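Local coordinates for protein acyl-CoA dehydrogenase (Bacillus anthracis, PDB 3OWA) that binds FAD and probably catalyses the flavin-dependent alpha,beta-dehydrogenation of acyl-CoA thioesters, at residues 149-154 with 195-200; 217-222 with 236-241. All blocks are in the same frame, centred on the assembly; numbering follows the deposited sequence.

How the contacts relate
Both contacts belong to the beta domain of the acyl-CoA dehydrogenase fold and reach the same mixed sheet; their centres lie 11 Å apart. Contact 1 pairs parallel strands at the flavin, where Tyr151, Leu153 and Thr154 line the FAD pocket. Contact 2 pairs antiparallel strands nearer the surface, and its Leu238 side chain is about 9 Å from the FAD. Leu238 joins the two: its CD2 packs 3.8 Å from Phe196 CD2 and 3.9 Å from Val198 CG2, and it also touches Ala152. Leu240 CD1 meets Val198 CG1 at 3.9 Å. The leucines of 236-241 thus pack against Ala152, Phe196 and Val198, on one face of contact 1.

Contact 1. Residues 149-154 with 195-200; sequences AAYALT and VFIVYA. With FAD (flavin-adenine dinucleotide), chain E.
Tyr151 and Tyr199 meet through their hydroxyls, with OH of Tyr151 2.6 Å from OH of Tyr199 in a hydrogen bond that gives each of two buried hydroxyls a partner. Their rings form an offset edge-to-face pair, planes at 81°: the edge of Tyr199 is presented to the face of Tyr151, bringing CE2 of Tyr199 to 3.4 Å from CZ of Tyr151. Tyr151 holds CG anti to its backbone N (chi1 -174°), and its ring settles beside the branched Ile197, CD1 lying 3.9 Å from Ile197 CB. The CD1 methyl of Leu153 sits over one face of the Tyr199 ring, 4.0 Å from its centroid in a CH-pi contact. Tyr151, Ile197 and Tyr199 sit on the parallel strands 149-152 and 195-202 of the middle beta domain, Leu153 just past the first, and backbone bonds join Ala150 and Ala152 to Val195, Ile197 and Tyr199. On the face of Ala150 and Phe196, small meets large: the methyl CB of Ala150 rests against the phenyl ring, 3.6 Å from Phe196 CD2. Tyr151 O accepts from FAD N3; just past the strand, Leu153 N and Thr154 N donate to FAD O2, and side-chain OG1 of Thr154 to FAD N1 at 2.7 Å.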
# COMPACT_ATOMS: atom_id res chain seq x y z
N ALA A 149 -11.68 30.37 0.60
CA ALA A 149 -11.37 30.08 2.02
C ALA A 149 -10.31 28.97 2.25
O ALA A 149 -10.07 28.09 1.39
CB ALA A 149 -12.68 29.71 2.74
N ALA A 150 -9.72 28.99 3.44
CA ALA A 150 -8.78 27.98 3.89
C ALA A 150 -9.01 27.81 5.39
O ALA A 150 -9.59 28.68 6.06
CB ALA A 150 -7.35 28.44 3.63
N TYR A 151 -8.50 26.71 5.92
CA TYR A 151 -8.69 26.36 7.33
C TYR A 151 -7.31 26.13 7.95
O TYR A 151 -6.53 25.32 7.45
CB TYR A 151 -9.46 25.05 7.35
CG TYR A 151 -9.90 24.54 8.70
CD1 TYR A 151 -10.94 25.17 9.39
CD2 TYR A 151 -9.32 23.40 9.27
CE1 TYR A 151 -11.41 24.65 10.62
CE2 TYR A 151 -9.78 22.89 10.51
CZ TYR A 151 -10.82 23.54 11.17
OH TYR A 151 -11.28 23.04 12.38
N ALA A 152 -7.01 26.82 9.04
CA ALA A 152 -5.63 26.85 9.55
C ALA A 152 -5.61 26.43 11.03
O ALA A 152 -5.73 27.28 11.96
CB ALA A 152 -5.03 28.24 9.38
N LEU A 153 -5.46 25.13 11.26
CA LEU A 153 -5.43 24.56 12.60
C LEU A 153 -4.03 24.00 12.95
O LEU A 153 -3.47 24.30 13.99
CB LEU A 153 -6.45 23.45 12.69
CG LEU A 153 -6.54 22.59 13.98
CD1 LEU A 153 -6.71 23.44 15.23
CD2 LEU A 153 -7.66 21.54 13.87
N THR A 154 -3.51 23.13 12.08
CA THR A 154 -2.23 22.47 12.29
C THR A 154 -1.05 23.41 12.47
O THR A 154 -0.99 24.48 11.86
CB THR A 154 -1.96 21.55 11.13
OG1 THR A 154 -3.08 20.66 10.97
CG2 THR A 154 -0.72 20.74 11.34
N VAL A 195 -9.54 34.26 2.85
CA VAL A 195 -10.04 34.15 4.21
C VAL A 195 -9.50 32.89 4.84
O VAL A 195 -9.57 31.80 4.21
CB VAL A 195 -11.58 34.10 4.20
CG1 VAL A 195 -12.12 33.81 5.62
CG2 VAL A 195 -12.17 35.39 3.67
N PHE A 196 -8.98 33.00 6.06
CA PHE A 196 -8.45 31.81 6.78
C PHE A 196 -9.14 31.68 8.15
O PHE A 196 -9.19 32.64 8.91
CB PHE A 196 -6.92 31.93 7.11
CG PHE A 196 -6.03 31.99 5.89
CD1 PHE A 196 -5.94 33.17 5.13
CD2 PHE A 196 -5.32 30.85 5.47
CE1 PHE A 196 -5.15 33.24 3.99
CE2 PHE A 196 -4.52 30.89 4.33
CZ PHE A 196 -4.41 32.10 3.58
N ILE A 197 -9.65 30.50 8.45
CA ILE A 197 -10.20 30.20 9.77
C ILE A 197 -9.00 29.77 10.60
O ILE A 197 -8.47 28.71 10.37
CB ILE A 197 -11.21 29.05 9.74
CG1 ILE A 197 -12.33 29.34 8.70
CG2 ILE A 197 -11.79 28.78 11.20
CD1 ILE A 197 -13.13 30.65 8.90
N VAL A 198 -8.54 30.63 11.50
CA VAL A 198 -7.31 30.37 12.24
C VAL A 198 -7.59 30.07 13.72
O VAL A 198 -8.35 30.78 14.37
CB VAL A 198 -6.42 31.62 12.19
CG1 VAL A 198 -5.16 31.42 13.02
CG2 VAL A 198 -6.11 32.03 10.70
N TYR A 199 -6.93 29.07 14.29
CA TYR A 199 -7.11 28.79 15.71
C TYR A 199 -5.90 29.27 16.45
O TYR A 199 -4.78 29.07 15.98
CB TYR A 199 -7.19 27.27 15.90
CG TYR A 199 -8.48 26.68 15.43
CD1 TYR A 199 -9.55 26.49 16.32
CD2 TYR A 199 -8.64 26.26 14.11
CE1 TYR A 199 -10.75 25.89 15.90
CE2 TYR A 199 -9.84 25.67 13.69
CZ TYR A 199 -10.87 25.48 14.57
OH TYR A 199 -12.04 24.86 14.11
N ALA A 200 -6.12 29.92 17.61
CA ALA A 200 -5.03 30.51 18.40
C ALA A 200 -5.48 30.54 19.85
O ALA A 200 -6.68 30.47 20.12
CB ALA A 200 -4.72 31.93 17.94
PA FAD E . 1.58 13.48 13.95
O1A FAD E . 2.95 13.93 14.38
O2A FAD E . 0.44 14.04 14.72
O5B FAD E . 1.49 11.91 13.93
C5B FAD E . 2.56 11.07 13.58
C4B FAD E . 2.20 9.61 13.79
O4B FAD E . 1.93 9.35 15.18
C3B FAD E . 0.95 9.23 13.00
O3B FAD E . 1.00 7.88 12.55
C2B FAD E . -0.11 9.32 14.07
O2B FAD E . -1.21 8.51 13.78
C1B FAD E . 0.63 8.81 15.28
N9A FAD E . -0.01 9.27 16.51
C8A FAD E . -0.22 10.56 16.92
N7A FAD E . -0.84 10.57 18.11
C5A FAD E . -1.01 9.29 18.50
C6A FAD E . -1.58 8.70 19.66
N6A FAD E . -2.00 9.45 20.68
N1A FAD E . -1.61 7.33 19.74
C2A FAD E . -1.08 6.54 18.73
N3A FAD E . -0.49 7.12 17.61
C4A FAD E . -0.47 8.47 17.49
N1 FAD E . -4.24 21.01 8.52
C2 FAD E . -5.12 22.07 8.55
O2 FAD E . -5.57 22.46 9.61
N3 FAD E . -5.53 22.71 7.40
C4 FAD E . -5.06 22.34 6.18
O4 FAD E . -5.47 22.95 5.18
C4X FAD E . -4.17 21.27 6.13
N5 FAD E . -3.64 20.89 4.91
C5X FAD E . -2.71 19.87 4.84
C6 FAD E . -2.20 19.52 3.59
C7 FAD E . -1.24 18.51 3.51
C7M FAD E . -0.67 18.14 2.15
C8 FAD E . -0.82 17.88 4.70
C8M FAD E . 0.19 16.78 4.72
C9 FAD E . -1.37 18.20 5.93
C9A FAD E . -2.31 19.20 6.03
N10 FAD E . -2.86 19.53 7.25
C10 FAD E . -3.75 20.59 7.31
C1' FAD E . -2.38 18.87 8.54
C2' FAD E . -2.69 17.38 8.64
O2' FAD E . -4.04 16.99 8.51
C3' FAD E . -1.71 16.62 9.78
O3' FAD E . -0.70 16.10 8.98
C4' FAD E . -2.30 15.68 10.50
O4' FAD E . -3.40 16.31 11.15
C5' FAD E . -1.47 14.79 11.42
O5' FAD E . -0.46 15.58 11.98
P FAD E . 1.09 15.28 11.82
O1P FAD E . 1.35 15.23 10.33
O2P FAD E . 1.87 16.33 12.56
O3P FAD E . 1.35 13.81 12.37

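Contact 2. Residues 217-222 with 236-241; sequences AGVSTS and RTLILE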
# COMPACT_ATOMS: atom_id res chain seq x y z
N ALA A 217 -3.07 43.27 8.30
CA ALA A 217 -1.68 43.55 8.60
C ALA A 217 -1.06 42.35 9.31
O ALA A 217 -1.74 41.72 10.14
CB ALA A 217 -1.58 44.78 9.51
N GLY A 218 0.19 42.02 8.94
CA GLY A 218 1.01 41.03 9.65
C GLY A 218 0.76 39.61 9.17
O GLY A 218 1.17 38.66 9.83
N VAL A 219 0.02 39.44 8.07
CA VAL A 219 -0.29 38.11 7.53
C VAL A 219 0.54 37.82 6.28
O VAL A 219 0.57 38.65 5.34
CB VAL A 219 -1.79 37.95 7.16
CG1 VAL A 219 -2.08 36.54 6.63
CG2 VAL A 219 -2.67 38.20 8.41
N SER A 220 1.21 36.66 6.24
CA SER A 220 1.96 36.25 5.01
C SER A 220 2.04 34.76 4.92
O SER A 220 1.51 34.02 5.79
CB SER A 220 3.40 36.86 4.99
OG SER A 220 4.12 36.44 6.11
N THR A 221 2.70 34.28 3.87
CA THR A 221 2.85 32.83 3.66
C THR A 221 4.28 32.46 3.28
O THR A 221 5.08 33.32 2.82
CB THR A 221 1.89 32.23 2.57
OG1 THR A 221 2.17 32.84 1.30
CG2 THR A 221 0.41 32.42 2.92
N SER A 222 4.63 31.20 3.54
CA SER A 222 5.93 30.65 3.11
C SER A 222 5.82 30.24 1.65
O SER A 222 4.75 30.28 1.06
CB SER A 222 6.22 29.39 3.94
OG SER A 222 5.36 28.35 3.49
N ARG A 236 0.96 25.83 1.99
CA ARG A 236 2.01 26.69 2.53
C ARG A 236 1.85 26.88 4.00
O ARG A 236 0.82 26.56 4.56
CB ARG A 236 1.95 28.12 1.92
CG ARG A 236 1.96 28.19 0.37
CD ARG A 236 1.97 29.64 -0.05
NE ARG A 236 2.04 29.73 -1.52
CZ ARG A 236 2.23 30.86 -2.17
NH1 ARG A 236 2.45 32.01 -1.48
NH2 ARG A 236 2.26 30.85 -3.50
N THR A 237 2.85 27.47 4.64
CA THR A 237 2.69 27.82 6.03
C THR A 237 2.08 29.23 6.06
O THR A 237 2.50 30.10 5.30
CB THR A 237 4.12 27.82 6.71
OG1 THR A 237 4.52 26.45 6.83
CG2 THR A 237 4.10 28.47 8.10
N LEU A 238 1.10 29.45 6.94
CA LEU A 238 0.57 30.80 7.19
C LEU A 238 1.35 31.46 8.31
O LEU A 238 1.42 30.93 9.43
CB LEU A 238 -0.89 30.68 7.59
CG LEU A 238 -1.63 32.00 7.87
CD1 LEU A 238 -1.75 32.87 6.60
CD2 LEU A 238 -3.03 31.63 8.40
N ILE A 239 1.94 32.62 8.02
CA ILE A 239 2.84 33.25 9.02
C ILE A 239 2.12 34.47 9.63
O ILE A 239 1.65 35.37 8.90
CB ILE A 239 4.14 33.70 8.34
CG1 ILE A 239 4.80 32.51 7.56
CG2 ILE A 239 5.09 34.43 9.32
CD1 ILE A 239 5.98 32.97 6.64
N LEU A 240 1.98 34.47 10.95
CA LEU A 240 1.28 35.53 11.66
C LEU A 240 2.28 36.29 12.53
O LEU A 240 2.74 35.78 13.56
CB LEU A 240 0.14 34.92 12.52
CG LEU A 240 -0.82 34.06 11.68
CD1 LEU A 240 -1.69 33.16 12.52
CD2 LEU A 240 -1.64 34.91 10.65
N GLU A 241 2.57 37.51 12.14
CA GLU A 241 3.56 38.37 12.84
C GLU A 241 2.85 39.66 13.24
O GLU A 241 2.66 40.60 12.43
CB GLU A 241 4.80 38.59 11.94
CG GLU A 241 5.63 37.29 11.70
CD GLU A 241 6.71 37.41 10.55
OE1 GLU A 241 7.68 36.60 10.55
OE2 GLU A 241 6.58 38.29 9.65
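Ser220 and Ile239 form the hydrogen-bonded pair at the middle of this antiparallel contact: Ile239 N donates to Ser220 O at 2.7 Å, and Ser220 N donates in return to Ile239 O. Further backbone bonds run from Glu241 N to Gly218 O, almost straight at 178°, and from Ser222 N to Thr237 O. Gly218 suits its place because its phi is positive and a CB there would clash with Glu241 O.

Side chains extend this polar pairing. Ser222 OG, set between its own backbone N and carbonyl carbon (chi1 72°), accepts from Thr237 N at 2.9 Å, so a short hydroxyl-bearing residue takes the part a strand carbonyl would otherwise play. Arg236 reaches along an extended chain to Thr221, where NH1 donates to OG1 at 2.9 Å; the hydroxyl lies at the edge of the guanidinium, near its plane. NE of the same arginine forms a salt bridge with Glu224, pairing the charge with a carboxylate.

Apolar contacts gather on the face that Val219, Leu238 and Leu240 share with Thr221. The Val219 and Leu238 side chains cross obliquely, CG1 of Val219 3.7 Å from CD1 of Leu238, while Val219 and Leu240 lie side by side, pointing the same way, with CG2 of Val219 4.1 Å from Leu240 CD2. Branched Val219 can thus meet both leucines.

Strand 235-240 pairs antiparallel with 177-188 as well as with the short strand 219-221, which thus joins the mixed sheet of the acyl-CoA dehydrogenase middle beta domain.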